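Beta-porphyranase B (Bacteroides plebeius, PDB 4AWD) hydrolyses the sulfated red-seaweed polysaccharide porphyran at its linkages between beta-D-galactose and alpha-L-galactose-6-sulfate. Local coordinates at residues Y54-N59 with A65-A70; G94-I99 with G122-V127. All blocks are in the same frame, centred on the assembly; numbering follows the deposited sequence.

Interaction 1. Residues Y54-N59 with A65-A70. With CA (calcium ion), chain C.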
ATOM      1  N   TYR A  54      -0.446  14.349   0.854  1.00 12.93           N
ATOM      2  CA  TYR A  54      -0.490  12.918   1.189  1.00 12.35           C
ATOM      3  C   TYR A  54      -0.169  12.704   2.666  1.00 11.65           C
ATOM      4  O   TYR A  54       0.319  11.660   3.076  1.00 10.66           O
ATOM      5  CB  TYR A  54       0.444  12.130   0.255  1.00 12.21           C
ATOM      6  CG  TYR A  54       0.283  12.589  -1.171  1.00 12.45           C
ATOM      7  CD1 TYR A  54      -0.820  12.190  -1.932  1.00 12.38           C
ATOM      8  CD2 TYR A  54       1.195  13.488  -1.743  1.00 13.02           C
ATOM      9  CE1 TYR A  54      -1.000  12.648  -3.244  1.00 12.29           C
ATOM     10  CE2 TYR A  54       1.025  13.951  -3.048  1.00 13.06           C
ATOM     11  CZ  TYR A  54      -0.070  13.529  -3.790  1.00 12.94           C
ATOM     12  OH  TYR A  54      -0.226  13.989  -5.081  1.00 12.87           O
ATOM     13  N   THR A  55      -0.476  13.724   3.460  1.00 11.28           N
ATOM     14  CA  THR A  55      -0.129  13.729   4.861  1.00 10.81           C
ATOM     15  C   THR A  55      -1.404  13.931   5.639  1.00 11.31           C
ATOM     16  O   THR A  55      -2.206  14.831   5.315  1.00 11.43           O
ATOM     17  CB  THR A  55       0.909  14.844   5.174  1.00 10.49           C
ATOM     18  OG1 THR A  55       2.177  14.491   4.605  1.00  9.60           O
ATOM     19  CG2 THR A  55       1.080  15.022   6.655  1.00  9.70           C
ATOM     20  N   ASP A  56      -1.587  13.092   6.657  1.00 11.42           N
ATOM     21  CA  ASP A  56      -2.764  13.145   7.508  1.00 12.00           C
ATOM     22  C   ASP A  56      -2.561  12.426   8.832  1.00 12.61           C
ATOM     23  O   ASP A  56      -2.181  11.237   8.870  1.00 12.85           O
ATOM     24  CB  ASP A  56      -3.987  12.541   6.803  1.00 11.94           C
ATOM     25  CG  ASP A  56      -5.304  13.125   7.314  1.00 12.24           C
ATOM     26  OD1 ASP A  56      -5.430  13.412   8.533  1.00 10.94           O
ATOM     27  OD2 ASP A  56      -6.219  13.288   6.482  1.00 12.38           O
ATOM     28  N   GLU A  57      -2.880  13.142   9.907  1.00 12.67           N
ATOM     29  CA  GLU A  57      -2.752  12.626  11.252  1.00 12.72           C
ATOM     30  C   GLU A  57      -4.026  11.902  11.677  1.00 13.06           C
ATOM     31  O   GLU A  57      -4.037  11.172  12.659  1.00 13.43           O
ATOM     32  CB  GLU A  57      -2.431  13.769  12.215  1.00 12.43           C
ATOM     33  CG  GLU A  57      -1.140  14.507  11.906  1.00 11.94           C
ATOM     34  CD  GLU A  57       0.103  13.616  11.974  1.00 13.09           C
ATOM     35  OE1 GLU A  57       0.141  12.656  12.786  1.00 11.54           O
ATOM     36  OE2 GLU A  57       1.062  13.893  11.220  1.00 13.18           O
ATOM     37  N   PHE A  58      -5.099  12.106  10.929  1.00 13.48           N
ATOM     38  CA  PHE A  58      -6.404  11.500  11.235  1.00 13.96           C
ATOM     39  C   PHE A  58      -6.836  11.813  12.674  1.00 14.69           C
ATOM     40  O   PHE A  58      -7.373  10.955  13.384  1.00 14.95           O
ATOM     41  CB  PHE A  58      -6.419   9.976  10.966  1.00 12.81           C
ATOM     42  CG  PHE A  58      -5.875   9.572   9.615  1.00 11.72           C
ATOM     43  CD1 PHE A  58      -6.555   9.894   8.439  1.00  9.67           C
ATOM     44  CD2 PHE A  58      -4.688   8.837   9.522  1.00 10.27           C
ATOM     45  CE1 PHE A  58      -6.051   9.498   7.186  1.00 10.91           C
ATOM     46  CE2 PHE A  58      -4.172   8.441   8.282  1.00  9.78           C
ATOM     47  CZ  PHE A  58      -4.852   8.762   7.109  1.00  9.42           C
ATOM     48  N   ASN A  59      -6.596  13.043  13.103  1.00 15.97           N
ATOM     49  CA  ASN A  59      -6.896  13.429  14.493  1.00 17.35           C
ATOM     50  C   ASN A  59      -8.190  14.227  14.619  1.00 18.33           C
ATOM     51  O   ASN A  59      -8.500  14.756  15.691  1.00 19.16           O
ATOM     52  CB  ASN A  59      -5.701  14.159  15.134  1.00 16.88           C
ATOM     53  CG  ASN A  59      -4.543  13.203  15.475  1.00 17.72           C
ATOM     54  OD1 ASN A  59      -4.673  11.979  15.349  1.00 18.52           O
ATOM     55  ND2 ASN A  59      -3.413  13.758  15.907  1.00 15.31           N
ATOM     56  N   ALA A  65     -12.443  14.530   3.273  1.00 16.42           N
ATOM     57  CA  ALA A  65     -12.926  14.183   1.950  1.00 15.81           C
ATOM     58  C   ALA A  65     -12.290  15.037   0.853  1.00 15.35           C
ATOM     59  O   ALA A  65     -12.369  14.696  -0.321  1.00 15.24           O
ATOM     60  CB  ALA A  65     -14.479  14.251   1.902  1.00 15.47           C
ATOM     61  N   ALA A  66     -11.639  16.135   1.223  1.00 15.07           N
ATOM     62  CA  ALA A  66     -10.873  16.898   0.224  1.00 15.26           C
ATOM     63  C   ALA A  66      -9.597  16.160  -0.203  1.00 14.88           C
ATOM     64  O   ALA A  66      -9.183  16.257  -1.355  1.00 15.33           O
ATOM     65  CB  ALA A  66     -10.536  18.307   0.727  1.00 15.04           C
ATOM     66  N   LYS A  67      -9.003  15.414   0.729  1.00 14.26           N
ATOM     67  CA  LYS A  67      -7.711  14.744   0.532  1.00 14.04           C
ATOM     68  C   LYS A  67      -7.802  13.244   0.181  1.00 13.46           C
ATOM     69  O   LYS A  67      -6.885  12.695  -0.445  1.00 13.06           O
ATOM     70  CB  LYS A  67      -6.862  14.892   1.803  1.00 14.16           C
ATOM     71  CG  LYS A  67      -5.368  14.622   1.613  1.00 14.82           C
ATOM     72  CD  LYS A  67      -4.583  14.951   2.885  1.00 15.48           C
ATOM     73  CE  LYS A  67      -4.503  16.460   3.164  1.00 13.84           C
ATOM     74  NZ  LYS A  67      -3.791  16.699   4.474  1.00 14.36           N
ATOM     75  N   TRP A  68      -8.882  12.588   0.610  1.00 12.43           N
ATOM     76  CA  TRP A  68      -8.992  11.124   0.500  1.00 11.97           C
ATOM     77  C   TRP A  68     -10.292  10.657  -0.129  1.00 11.50           C
ATOM     78  O   TRP A  68     -11.343  11.231   0.116  1.00 11.85           O
ATOM     79  CB  TRP A  68      -8.856  10.448   1.879  1.00 10.73           C
ATOM     80  CG  TRP A  68      -7.661  10.853   2.630  1.00 10.53           C
ATOM     81  CD1 TRP A  68      -7.619  11.708   3.684  1.00 10.66           C
ATOM     82  CD2 TRP A  68      -6.305  10.436   2.399  1.00 10.09           C
ATOM     83  NE1 TRP A  68      -6.329  11.842   4.134  1.00  9.23           N
ATOM     84  CE2 TRP A  68      -5.501  11.083   3.354  1.00  9.37           C
ATOM     85  CE3 TRP A  68      -5.696   9.576   1.478  1.00  9.88           C
ATOM     86  CZ2 TRP A  68      -4.115  10.907   3.414  1.00  9.09           C
ATOM     87  CZ3 TRP A  68      -4.320   9.394   1.546  1.00  9.07           C
ATOM     88  CH2 TRP A  68      -3.549  10.059   2.508  1.00  9.08           C
ATOM     89  N   HIS A  69     -10.211   9.598  -0.921  1.00 11.77           N
ATOM     90  CA  HIS A  69     -11.396   8.830  -1.306  1.00 12.53           C
ATOM     91  C   HIS A  69     -11.571   7.687  -0.311  1.00 12.78           C
ATOM     92  O   HIS A  69     -10.692   6.814  -0.227  1.00 13.04           O
ATOM     93  CB  HIS A  69     -11.229   8.230  -2.698  1.00 12.17           C
ATOM     94  CG  HIS A  69     -11.155   9.239  -3.802  1.00 12.62           C
ATOM     95  ND1 HIS A  69     -12.236  10.006  -4.186  1.00 14.47           N
ATOM     96  CD2 HIS A  69     -10.149   9.557  -4.649  1.00 11.66           C
ATOM     97  CE1 HIS A  69     -11.891  10.768  -5.207  1.00 13.22           C
ATOM     98  NE2 HIS A  69     -10.629  10.519  -5.504  1.00 13.01           N
ATOM     99  N   ALA A  70     -12.685   7.686   0.427  1.00 12.64           N
ATOM    100  CA  ALA A  70     -12.997   6.606   1.396  1.00 12.96           C
ATOM    101  C   ALA A  70     -13.150   5.257   0.698  1.00 13.21           C
ATOM    102  O   ALA A  70     -12.733   4.218   1.237  1.00 13.86           O
ATOM    103  CB  ALA A  70     -14.267   6.929   2.205  1.00 12.16           C
TER
HETATM  104 CA    CA C1321      -3.251  10.149  14.725  1.00 17.69          CA
HETATM  105  O   HOH W   1      -5.892  16.022   5.966  1.00 20.49           O
HETATM  106  O   HOH W   2      -1.410  11.634  14.796  1.00  9.89           O

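Interaction 2. Residues G94-I99 with G122-V127. With CA (calcium ion), chain C.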
ATOM      1  N   GLY A  94      -7.842   9.382  16.836  1.00 20.13           N
ATOM      2  CA  GLY A  94      -6.456   9.534  16.376  1.00 18.88           C
ATOM      3  C   GLY A  94      -6.009   8.591  15.264  1.00 18.11           C
ATOM      4  O   GLY A  94      -4.856   8.668  14.821  1.00 17.25           O
ATOM      5  N   CYS A  95      -6.911   7.719  14.806  1.00 17.28           N
ATOM      6  CA  CYS A  95      -6.574   6.721  13.786  1.00 16.60           C
ATOM      7  C   CYS A  95      -7.542   6.662  12.624  1.00 16.34           C
ATOM      8  O   CYS A  95      -8.762   6.782  12.800  1.00 16.59           O
ATOM      9  CB  CYS A  95      -6.495   5.324  14.394  1.00 16.50           C
ATOM     10  SG  CYS A  95      -5.067   5.035  15.429  1.00 16.55           S
ATOM     11  N   LEU A  96      -6.989   6.482  11.432  1.00 15.34           N
ATOM     12  CA  LEU A  96      -7.759   5.975  10.325  1.00 14.53           C
ATOM     13  C   LEU A  96      -8.031   4.506  10.647  1.00 14.16           C
ATOM     14  O   LEU A  96      -7.116   3.754  10.992  1.00 13.51           O
ATOM     15  CB  LEU A  96      -6.977   6.096   9.012  1.00 14.64           C
ATOM     16  CG  LEU A  96      -7.607   5.407   7.789  1.00 14.56           C
ATOM     17  CD1 LEU A  96      -8.910   6.112   7.350  1.00 14.68           C
ATOM     18  CD2 LEU A  96      -6.617   5.330   6.643  1.00 15.31           C
ATOM     19  N   ARG A  97      -9.295   4.114  10.549  1.00 14.43           N
ATOM     20  CA  ARG A  97      -9.713   2.741  10.837  1.00 14.26           C
ATOM     21  C   ARG A  97     -10.285   2.135   9.595  1.00 13.54           C
ATOM     22  O   ARG A  97     -11.260   2.662   9.040  1.00 13.36           O
ATOM     23  CB  ARG A  97     -10.814   2.717  11.885  1.00 14.46           C
ATOM     24  CG  ARG A  97     -10.373   2.993  13.282  1.00 16.02           C
ATOM     25  CD  ARG A  97     -11.581   3.354  14.085  1.00 17.65           C
ATOM     26  NE  ARG A  97     -11.304   3.456  15.513  1.00 20.85           N
ATOM     27  CZ  ARG A  97     -12.258   3.371  16.440  1.00 23.62           C
ATOM     28  NH1 ARG A  97     -13.533   3.179  16.064  1.00 22.95           N
ATOM     29  NH2 ARG A  97     -11.947   3.453  17.734  1.00 22.73           N
ATOM     30  N   ILE A  98      -9.693   1.033   9.160  1.00 13.09           N
ATOM     31  CA  ILE A  98     -10.302   0.225   8.106  1.00 13.06           C
ATOM     32  C   ILE A  98     -10.712  -1.114   8.693  1.00 13.15           C
ATOM     33  O   ILE A  98      -9.857  -1.940   8.999  1.00 13.37           O
ATOM     34  CB  ILE A  98      -9.384   0.015   6.870  1.00 12.88           C
ATOM     35  CG1 ILE A  98      -8.856   1.361   6.322  1.00 11.86           C
ATOM     36  CG2 ILE A  98     -10.166  -0.732   5.793  1.00 12.40           C
ATOM     37  CD1 ILE A  98      -7.839   1.227   5.153  1.00  9.93           C
ATOM     38  N   ILE A  99     -12.015  -1.308   8.870  1.00 13.19           N
ATOM     39  CA  ILE A  99     -12.532  -2.508   9.531  1.00 13.18           C
ATOM     40  C   ILE A  99     -12.979  -3.534   8.492  1.00 13.76           C
ATOM     41  O   ILE A  99     -13.501  -3.164   7.427  1.00 14.40           O
ATOM     42  CB  ILE A  99     -13.666  -2.171  10.576  1.00 12.84           C
ATOM     43  CG1 ILE A  99     -13.960  -3.371  11.492  1.00 12.69           C
ATOM     44  CG2 ILE A  99     -14.941  -1.602   9.898  1.00 11.69           C
ATOM     45  CD1 ILE A  99     -14.954  -3.089  12.654  1.00 10.18           C
ATOM     46  N   GLY A 122     -11.699  -2.295   3.231  1.00 10.62           N
ATOM     47  CA  GLY A 122     -11.579  -0.890   2.851  1.00 10.00           C
ATOM     48  C   GLY A 122     -10.456  -0.645   1.862  1.00  9.57           C
ATOM     49  O   GLY A 122      -9.419  -1.286   1.921  1.00  9.52           O
ATOM     50  N   ALA A 123     -10.687   0.278   0.937  1.00  9.43           N
ATOM     51  CA  ALA A 123      -9.654   0.757   0.034  1.00  9.21           C
ATOM     52  C   ALA A 123      -9.717   2.272  -0.035  1.00  9.52           C
ATOM     53  O   ALA A 123     -10.638   2.837  -0.662  1.00  9.38           O
ATOM     54  CB  ALA A 123      -9.827   0.169  -1.344  1.00  8.68           C
ATOM     55  N   VAL A 124      -8.748   2.917   0.615  1.00  9.27           N
ATOM     56  CA  VAL A 124      -8.606   4.390   0.598  1.00  8.84           C
ATOM     57  C   VAL A 124      -7.585   4.841  -0.458  1.00  8.67           C
ATOM     58  O   VAL A 124      -6.503   4.277  -0.562  1.00  8.75           O
ATOM     59  CB  VAL A 124      -8.173   4.918   1.990  1.00  8.27           C
ATOM     60  CG1 VAL A 124      -8.043   6.414   1.989  1.00  7.36           C
ATOM     61  CG2 VAL A 124      -9.164   4.507   3.044  1.00  8.83           C
ATOM     62  N   ALA A 125      -7.929   5.863  -1.229  1.00  8.81           N
ATOM     63  CA  ALA A 125      -7.004   6.453  -2.193  1.00  8.59           C
ATOM     64  C   ALA A 125      -6.901   7.945  -1.960  1.00  9.36           C
ATOM     65  O   ALA A 125      -7.920   8.618  -1.749  1.00 10.03           O
ATOM     66  CB  ALA A 125      -7.463   6.178  -3.626  1.00  7.93           C
ATOM     67  N   SER A 126      -5.688   8.479  -1.987  1.00  9.40           N
ATOM     68  CA  SER A 126      -5.543   9.934  -2.016  1.00 10.07           C
ATOM     69  C   SER A 126      -6.237  10.507  -3.256  1.00 10.18           C
ATOM     70  O   SER A 126      -6.305   9.865  -4.315  1.00  9.41           O
ATOM     71  CB  SER A 126      -4.067  10.370  -1.942  1.00 10.04           C
ATOM     72  OG  SER A 126      -3.263   9.760  -2.955  1.00 11.65           O
ATOM     73  N   VAL A 127      -6.790  11.703  -3.094  1.00 10.68           N
ATOM     74  CA  VAL A 127      -7.469  12.397  -4.181  1.00 11.16           C
ATOM     75  C   VAL A 127      -6.452  12.806  -5.250  1.00 11.49           C
ATOM     76  O   VAL A 127      -6.680  12.630  -6.435  1.00 11.01           O
ATOM     77  CB  VAL A 127      -8.272  13.625  -3.655  1.00 11.06           C
ATOM     78  CG1 VAL A 127      -8.628  14.594  -4.783  1.00 10.35           C
ATOM     79  CG2 VAL A 127      -9.516  13.144  -2.964  1.00 10.54           C
TER
HETATM   80 CA    CA C1321      -3.251  10.149  14.725  1.00 17.69          CA
HETATM   81  O   HOH W   2      -1.410  11.634  14.796  1.00  9.89           O

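Interaction 1. Residues Y54-N59 with A65-A70
K67 NZ is gripped from several directions: it donates to the backbone oxygen T55 O at 2.6 Å, nearly along the C=O axis, and also meets a water and the hydroxyl of Y29. The lysine chain is extended except for a bend at chi3 (-71°), which carries the ammonium group to that carbonyl. The same water reaches, weakly, D56 OD2, so it links the lysine to a carboxylate whose own oxygen is too distant for direct contact. D56 OD2 is met mainly by W68 NE1 at 2.8 Å; the acceptor sits in the indole plane, and the N-H comes in on the anti side of OD2, tilted somewhat out of the carboxylate plane. D56 OD1 meanwhile takes F58 N at 2.7 Å, forming an Asx turn, and the two bonds together fix the rotation of the acid group. The indole is sandwiched at its rim, F58 CZ 4.1 Å above one face and K67 CG 3.8 Å above the other. The turn leads directly into a calcium site, where E57 O and N59 OD1 each bind the ion at 2.4 Å. T55 and E57 touch helix 30-34; F58 of the loop and W68 of strand 68-69 both pack on V314 of strand 308-321, while the indole also rests on V124 and S126 of strand 117-126.

Interaction 2. Residues G94-I99 with G122-V127
I98 has CG1 anti to its carbonyl carbon (chi1 -53°) and an extended end (chi2 175°), a combination that sends its two branches to different partners on the facing strand. The longer branch reaches forward, and CD1 touches V124 CG2 at 4.1 Å. The shorter one, CG2, sits directly on the backbone of G122, 3.3 Å from its CA, with the amide N only slightly farther. With no side chain on G122, the isoleucine can come down onto bare main chain there, and this is the tightest point of the contact. V124 CG2, lying anti to the valine carbonyl carbon, also meets L96 CD2, but at a looser 4.5 Å. L96 and I98, two residues apart, project to the same side, as alternate residues of a strand do, and give it an apolar inner face.

The spacing of the backbones widens along the contact, from 5.5 Å between I98 CA and G122 CA to 9.9 Å between L96 CA and V124 CA. Strands 95-107 and 117-126 form a hairpin, yet here they part, consistent with the two facing layers of the GH16 beta-jelly-roll, and apolar side chains lie between them. G122 lies about 8 Å from the side chain of E287, which probably binds substrate, as in relatives, while G94 O, just before strand 95-107, binds calcium at 2.2 Å. Each half has its own neighbours: L96 and I98 make backbone bonds to strand 308-321 and R97 to S90 of strand 89-92, whereas G122 pairs with T286, just beyond strand 281-285, and I284 of that strand packs against both I98 and V124.

Both segments of interaction 1 precede those of interaction 2 in the sequence, and the centres of the two contacts are about 8 Å apart. Strand 68-69 runs antiparallel beside strand 117-126: H69 N probably bonds to A125 O at 2.6 Å and K67 O to V127 N at 2.8 Å, so W68 and V124 belong to adjoining strands. A second junction is the calcium ion, whose ligands E57 and N59 come from interaction 1 and G94 from interaction 2, with D312 and a shared water completing the set. Residues distant in sequence are thus tied together by sheet pairing, apolar packing and one metal within the GH16 domain.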